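Local coordinates for zinc phosphodiesterase ELAC protein 1 (Homo sapiens, PDB 3ZWF) that uses two zinc ions to cleave RNA phosphodiester bonds, processing tRNA 3' ends and removing 2',3'-cyclic phosphate from tRNAs under repair, at residues A[5-17]-A[304-316]. Residues are numbered along the deposited sequence; the frame is centred on the assembly and turned at random.
With ZN (zinc ion), chain D.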
loop_
_atom_site.group_PDB
_atom_site.type_symbol
_atom_site.label_atom_id
_atom_site.label_comp_id
_atom_site.label_asym_id
_atom_site.label_seq_id
_atom_site.Cartn_x
_atom_site.Cartn_y
_atom_site.Cartn_z
ATOM N N PHE A 5 5.990 10.464 14.619
ATOM C CA PHE A 5 5.208 10.661 13.393
ATOM C C PHE A 5 5.874 9.999 12.216
ATOM O O PHE A 5 6.986 10.341 11.856
ATOM C CB PHE A 5 4.980 12.145 13.140
ATOM C CG PHE A 5 4.103 12.765 14.175
ATOM C CD1 PHE A 5 4.652 13.174 15.365
ATOM C CD2 PHE A 5 2.711 12.824 14.023
ATOM C CE1 PHE A 5 3.854 13.706 16.397
ATOM C CE2 PHE A 5 1.900 13.359 15.086
ATOM C CZ PHE A 5 2.478 13.786 16.230
ATOM N N LEU A 6 5.185 9.084 11.558
ATOM C CA LEU A 6 5.704 8.431 10.375
ATOM C C LEU A 6 5.199 9.080 9.077
ATOM O O LEU A 6 5.930 9.178 8.080
ATOM C CB LEU A 6 5.438 6.928 10.386
ATOM C CG LEU A 6 6.106 6.188 11.552
ATOM C CD1 LEU A 6 5.587 4.791 11.718
ATOM C CD2 LEU A 6 7.641 6.192 11.470
ATOM N N GLY A 7 3.956 9.522 9.104
ATOM C CA GLY A 7 3.348 10.209 7.991
ATOM C C GLY A 7 2.371 11.247 8.466
ATOM O O GLY A 7 1.452 10.971 9.317
ATOM N N THR A 8 2.544 12.421 7.911
ATOM C CA THR A 8 1.885 13.656 8.348
ATOM C C THR A 8 1.071 14.295 7.228
ATOM O O THR A 8 0.595 15.395 7.369
ATOM C CB THR A 8 2.891 14.624 8.910
ATOM O OG1 THR A 8 3.879 15.017 7.911
ATOM C CG2 THR A 8 3.635 13.985 10.130
ATOM N N GLY A 9 0.946 13.609 6.089
ATOM C CA GLY A 9 0.190 14.182 5.007
ATOM C C GLY A 9 -1.244 13.708 4.916
ATOM O O GLY A 9 -1.612 12.594 5.380
ATOM N N ALA A 10 -2.036 14.522 4.231
ATOM C CA ALA A 10 -3.455 14.229 3.932
ATOM C C ALA A 10 -3.651 13.478 2.640
ATOM O O ALA A 10 -2.957 13.731 1.669
ATOM C CB ALA A 10 -4.252 15.499 3.834
ATOM N N ALA A 11 -4.602 12.548 2.670
ATOM C CA ALA A 11 -5.217 11.905 1.494
ATOM C C ALA A 11 -4.392 10.877 0.706
ATOM O O ALA A 11 -4.971 9.946 0.146
ATOM C CB ALA A 11 -5.828 12.973 0.558
ATOM N N TYR A 12 -3.080 11.053 0.629
ATOM C CA TYR A 12 -2.161 10.151 -0.027
ATOM C C TYR A 12 -0.755 10.410 0.421
ATOM O O TYR A 12 -0.449 11.504 0.902
ATOM C CB TYR A 12 -2.235 10.276 -1.565
ATOM C CG TYR A 12 -2.021 11.640 -2.090
ATOM C CD1 TYR A 12 -3.077 12.534 -2.240
ATOM C CD2 TYR A 12 -0.737 12.071 -2.444
ATOM C CE1 TYR A 12 -2.866 13.765 -2.767
ATOM C CE2 TYR A 12 -0.530 13.295 -2.938
ATOM C CZ TYR A 12 -1.593 14.150 -3.107
ATOM O OH TYR A 12 -1.343 15.408 -3.620
ATOM N N PRO A 13 0.124 9.425 0.272
ATOM C CA PRO A 13 1.513 9.639 0.631
ATOM C C PRO A 13 2.223 10.414 -0.437
ATOM O O PRO A 13 1.899 10.231 -1.596
ATOM C CB PRO A 13 2.062 8.217 0.705
ATOM C CG PRO A 13 1.209 7.453 -0.169
ATOM C CD PRO A 13 -0.131 8.044 -0.151
ATOM N N SER A 14 3.169 11.254 -0.039
ATOM C CA SER A 14 4.058 11.953 -0.980
ATOM C C SER A 14 5.499 11.801 -0.530
ATOM O O SER A 14 5.767 11.275 0.546
ATOM C CB SER A 14 3.688 13.412 -1.110
ATOM O OG SER A 14 4.220 14.165 0.012
ATOM N N PRO A 15 6.440 12.200 -1.383
ATOM C CA PRO A 15 7.849 12.179 -1.024
ATOM C C PRO A 15 8.189 13.055 0.198
ATOM O O PRO A 15 9.135 12.752 0.926
ATOM C CB PRO A 15 8.546 12.723 -2.287
ATOM C CG PRO A 15 7.628 12.416 -3.406
ATOM C CD PRO A 15 6.240 12.651 -2.772
ATOM N N THR A 16 7.391 14.078 0.450
ATOM C CA THR A 16 7.667 14.998 1.602
ATOM C C THR A 16 6.872 14.703 2.861
ATOM O O THR A 16 7.309 15.026 3.978
ATOM C CB THR A 16 7.454 16.454 1.177
ATOM O OG1 THR A 16 6.129 16.634 0.686
ATOM C CG2 THR A 16 8.396 16.831 0.080
ATOM N N ARG A 17 5.693 14.105 2.687
ATOM C CA ARG A 17 4.835 13.692 3.816
ATOM C C ARG A 17 4.146 12.358 3.526
ATOM O O ARG A 17 3.328 12.269 2.603
ATOM C CB ARG A 17 3.762 14.728 4.153
ATOM C CG ARG A 17 4.235 16.096 4.623
ATOM C CD ARG A 17 3.041 16.948 5.013
ATOM N NE ARG A 17 3.343 18.335 5.400
ATOM C CZ ARG A 17 3.770 18.706 6.607
ATOM N NH1 ARG A 17 4.000 17.809 7.562
ATOM N NH2 ARG A 17 3.956 19.978 6.876
ATOM N N ALA A 304 -6.408 20.579 26.741
ATOM C CA ALA A 304 -5.216 19.832 26.406
ATOM C C ALA A 304 -3.963 20.635 26.665
ATOM O O ALA A 304 -3.902 21.851 26.437
ATOM C CB ALA A 304 -5.268 19.319 24.911
ATOM N N LYS A 305 -2.927 19.960 27.145
ATOM C CA LYS A 305 -1.656 20.630 27.456
ATOM C C LYS A 305 -0.863 20.999 26.219
ATOM O O LYS A 305 -0.230 22.041 26.164
ATOM C CB LYS A 305 -0.796 19.760 28.375
ATOM C CG LYS A 305 -1.431 19.598 29.766
ATOM C CD LYS A 305 -0.797 18.467 30.559
ATOM N N ARG A 306 -0.877 20.104 25.233
ATOM C CA ARG A 306 -0.156 20.292 24.000
ATOM C C ARG A 306 -1.039 19.772 22.841
ATOM O O ARG A 306 -1.672 18.716 22.935
ATOM C CB ARG A 306 1.196 19.549 24.050
ATOM C CG ARG A 306 1.842 19.294 22.675
ATOM C CD ARG A 306 3.091 20.091 22.405
ATOM N NE ARG A 306 4.260 19.416 22.953
ATOM C CZ ARG A 306 5.387 19.113 22.303
ATOM N NH1 ARG A 306 5.580 19.422 21.017
ATOM N NH2 ARG A 306 6.364 18.507 22.978
ATOM N N LEU A 307 -1.093 20.566 21.774
ATOM C CA LEU A 307 -1.800 20.209 20.547
ATOM C C LEU A 307 -0.775 19.993 19.433
ATOM O O LEU A 307 0.058 20.819 19.235
ATOM C CB LEU A 307 -2.788 21.308 20.129
ATOM C CG LEU A 307 -3.543 21.170 18.811
ATOM C CD1 LEU A 307 -4.426 19.843 18.729
ATOM C CD2 LEU A 307 -4.356 22.427 18.532
ATOM N N VAL A 308 -0.861 18.846 18.772
ATOM C CA VAL A 308 -0.021 18.563 17.600
ATOM C C VAL A 308 -0.953 18.438 16.410
ATOM O O VAL A 308 -1.850 17.607 16.392
ATOM C CB VAL A 308 0.819 17.279 17.739
ATOM C CG1 VAL A 308 1.747 17.111 16.471
ATOM C CG2 VAL A 308 1.623 17.291 19.002
ATOM N N LEU A 309 -0.690 19.247 15.384
ATOM C CA LEU A 309 -1.473 19.235 14.142
ATOM C C LEU A 309 -0.749 18.390 13.102
ATOM O O LEU A 309 0.481 18.374 13.038
ATOM C CB LEU A 309 -1.647 20.667 13.626
ATOM C CG LEU A 309 -2.420 21.614 14.600
ATOM C CD1 LEU A 309 -2.630 22.938 13.939
ATOM C CD2 LEU A 309 -3.753 21.011 15.007
ATOM N N THR A 310 -1.563 17.667 12.355
ATOM C CA THR A 310 -1.041 16.741 11.347
ATOM C C THR A 310 -2.053 16.593 10.245
ATOM O O THR A 310 -3.028 17.327 10.161
ATOM C CB THR A 310 -0.624 15.406 12.007
ATOM O OG1 THR A 310 0.175 14.619 11.116
ATOM C CG2 THR A 310 -1.854 14.616 12.478
ATOM N N HIS A 311 -1.755 15.683 9.304
ATOM C CA HIS A 311 -2.643 15.436 8.150
ATOM C C HIS A 311 -2.841 16.685 7.324
ATOM O O HIS A 311 -3.949 17.052 6.982
ATOM C CB HIS A 311 -4.003 14.851 8.600
ATOM C CG HIS A 311 -4.803 14.185 7.524
ATOM N ND1 HIS A 311 -5.741 14.846 6.761
ATOM C CD2 HIS A 311 -4.903 12.876 7.181
ATOM C CE1 HIS A 311 -6.324 13.994 5.937
ATOM N NE2 HIS A 311 -5.865 12.786 6.205
ATOM N N PHE A 312 -1.726 17.272 6.923
ATOM C CA PHE A 312 -1.706 18.452 6.098
ATOM C C PHE A 312 -1.866 18.185 4.600
ATOM O O PHE A 312 -1.330 17.228 4.088
ATOM C CB PHE A 312 -0.390 19.198 6.314
ATOM C CG PHE A 312 -0.151 19.651 7.742
ATOM C CD1 PHE A 312 -0.902 20.671 8.263
ATOM C CD2 PHE A 312 0.845 19.065 8.527
ATOM C CE1 PHE A 312 -0.707 21.073 9.578
ATOM C CE2 PHE A 312 1.057 19.458 9.842
ATOM C CZ PHE A 312 0.312 20.491 10.353
ATOM N N SER A 313 -2.686 19.009 3.952
ATOM C CA SER A 313 -2.856 18.969 2.514
ATOM C C SER A 313 -1.470 18.910 1.842
ATOM O O SER A 313 -0.525 19.636 2.222
ATOM C CB SER A 313 -3.628 20.201 2.022
ATOM O OG SER A 313 -3.727 20.191 0.593
ATOM N N GLN A 314 -1.381 18.023 0.836
ATOM C CA GLN A 314 -0.112 17.826 0.146
ATOM C C GLN A 314 0.149 18.997 -0.829
ATOM O O GLN A 314 -0.775 19.657 -1.308
ATOM C CB GLN A 314 -0.110 16.498 -0.614
ATOM C CG GLN A 314 -0.123 15.258 0.216
ATOM C CD GLN A 314 1.192 14.883 0.876
ATOM O OE1 GLN A 314 2.160 15.649 0.878
ATOM N NE2 GLN A 314 1.208 13.690 1.499
ATOM N N ARG A 315 1.424 19.253 -1.086
ATOM C CA ARG A 315 1.822 20.294 -2.030
ATOM C C ARG A 315 1.618 19.675 -3.410
ATOM O O ARG A 315 2.517 19.020 -3.935
ATOM C CB ARG A 315 3.282 20.718 -1.810
ATOM N N TYR A 316 0.398 19.811 -3.939
ATOM C CA TYR A 316 0.058 19.374 -5.305
ATOM C C TYR A 316 -0.557 20.522 -6.115
ATOM O O TYR A 316 -1.758 20.525 -6.408
ATOM C CB TYR A 316 -0.899 18.166 -5.306
ATOM C CG TYR A 316 -1.268 17.732 -6.718
ATOM C CD1 TYR A 316 -0.284 17.285 -7.600
ATOM C CD2 TYR A 316 -2.584 17.815 -7.185
ATOM C CE1 TYR A 316 -0.598 16.909 -8.905
ATOM C CE2 TYR A 316 -2.913 17.446 -8.487
ATOM C CZ TYR A 316 -1.909 16.993 -9.344
ATOM O OH TYR A 316 -2.196 16.624 -10.632
HETATM ZN ZN ZN D . -7.084 11.080 5.561
HETATM O O HOH W 1 0.384 12.027 11.555
HETATM O O HOH W 2 -3.521 16.181 0.222
HETATM O O HOH W 3 1.557 16.237 -4.043
HETATM O O HOH W 4 3.370 17.996 1.123
HETATM O O HOH W 5 2.148 19.484 2.902
HETATM O O HOH W 6 -8.659 9.816 4.773
#
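Gln314 illustrates how one amide can tie a loop to a segment far away in sequence, here the chain beyond strand 306-310: its side chain enters the bend of residues 12–17 and uses both ends of the amide. Gln314 NE2 donates to Tyr12 O, in that carbonyl's plane, and to Arg17 O, each at 2.8 Å. Ser14 N also donates to Arg17 O, reaching it from the opposite face to NE2. Gln314 OE1 accepts from Ser14 OG at 2.7 Å, the hydroxyl lying above the carbonyl plane, and from a water. A bend at chi2 (-76°) turns the amide into the loop while CG rests over one face of the Tyr12 ring, a CH-pi contact. Backbone bonds fix the neighbouring residues: Phe312 N donates to Thr8 O and Ala10 N to Phe312 O, a single beta bridge between Gly9 and Phe312.

The arrangement belongs to the metallo-beta-lactamase fold, in which loops at the ends of strands from two sheets build the dinuclear zinc site. Here the loop after strand 2-5 meets the chain leaving strand 306-310, where His311 binds zinc through NE2 at 2.2 Å; Asp64, His65 and Asp251 complete the protein ligands of that ion. Ala10 covers one face of the imidazole, CA 3.5 Å from the centroid of the His311 ring and nearly on its normal, while ND1 is hydrogen-bonded to Thr275, a second-shell partner that probably helps set the ring's rotation.

Among the remaining side chains, Phe312 CD2 lies over one face of the extended Arg17's guanidinium, near its rim; the planes are 47° apart, an oblique contact and not a stack. Arg17 NH1 donates to Thr8 OG1 in the guanidinium plane, and that hydroxyl is also bonded to Asp351. Where the strands themselves face each other, Phe5 CZ meets Val308 CG1 at 3.4 Å, and a water joins Gly7 O to Thr310 OG1.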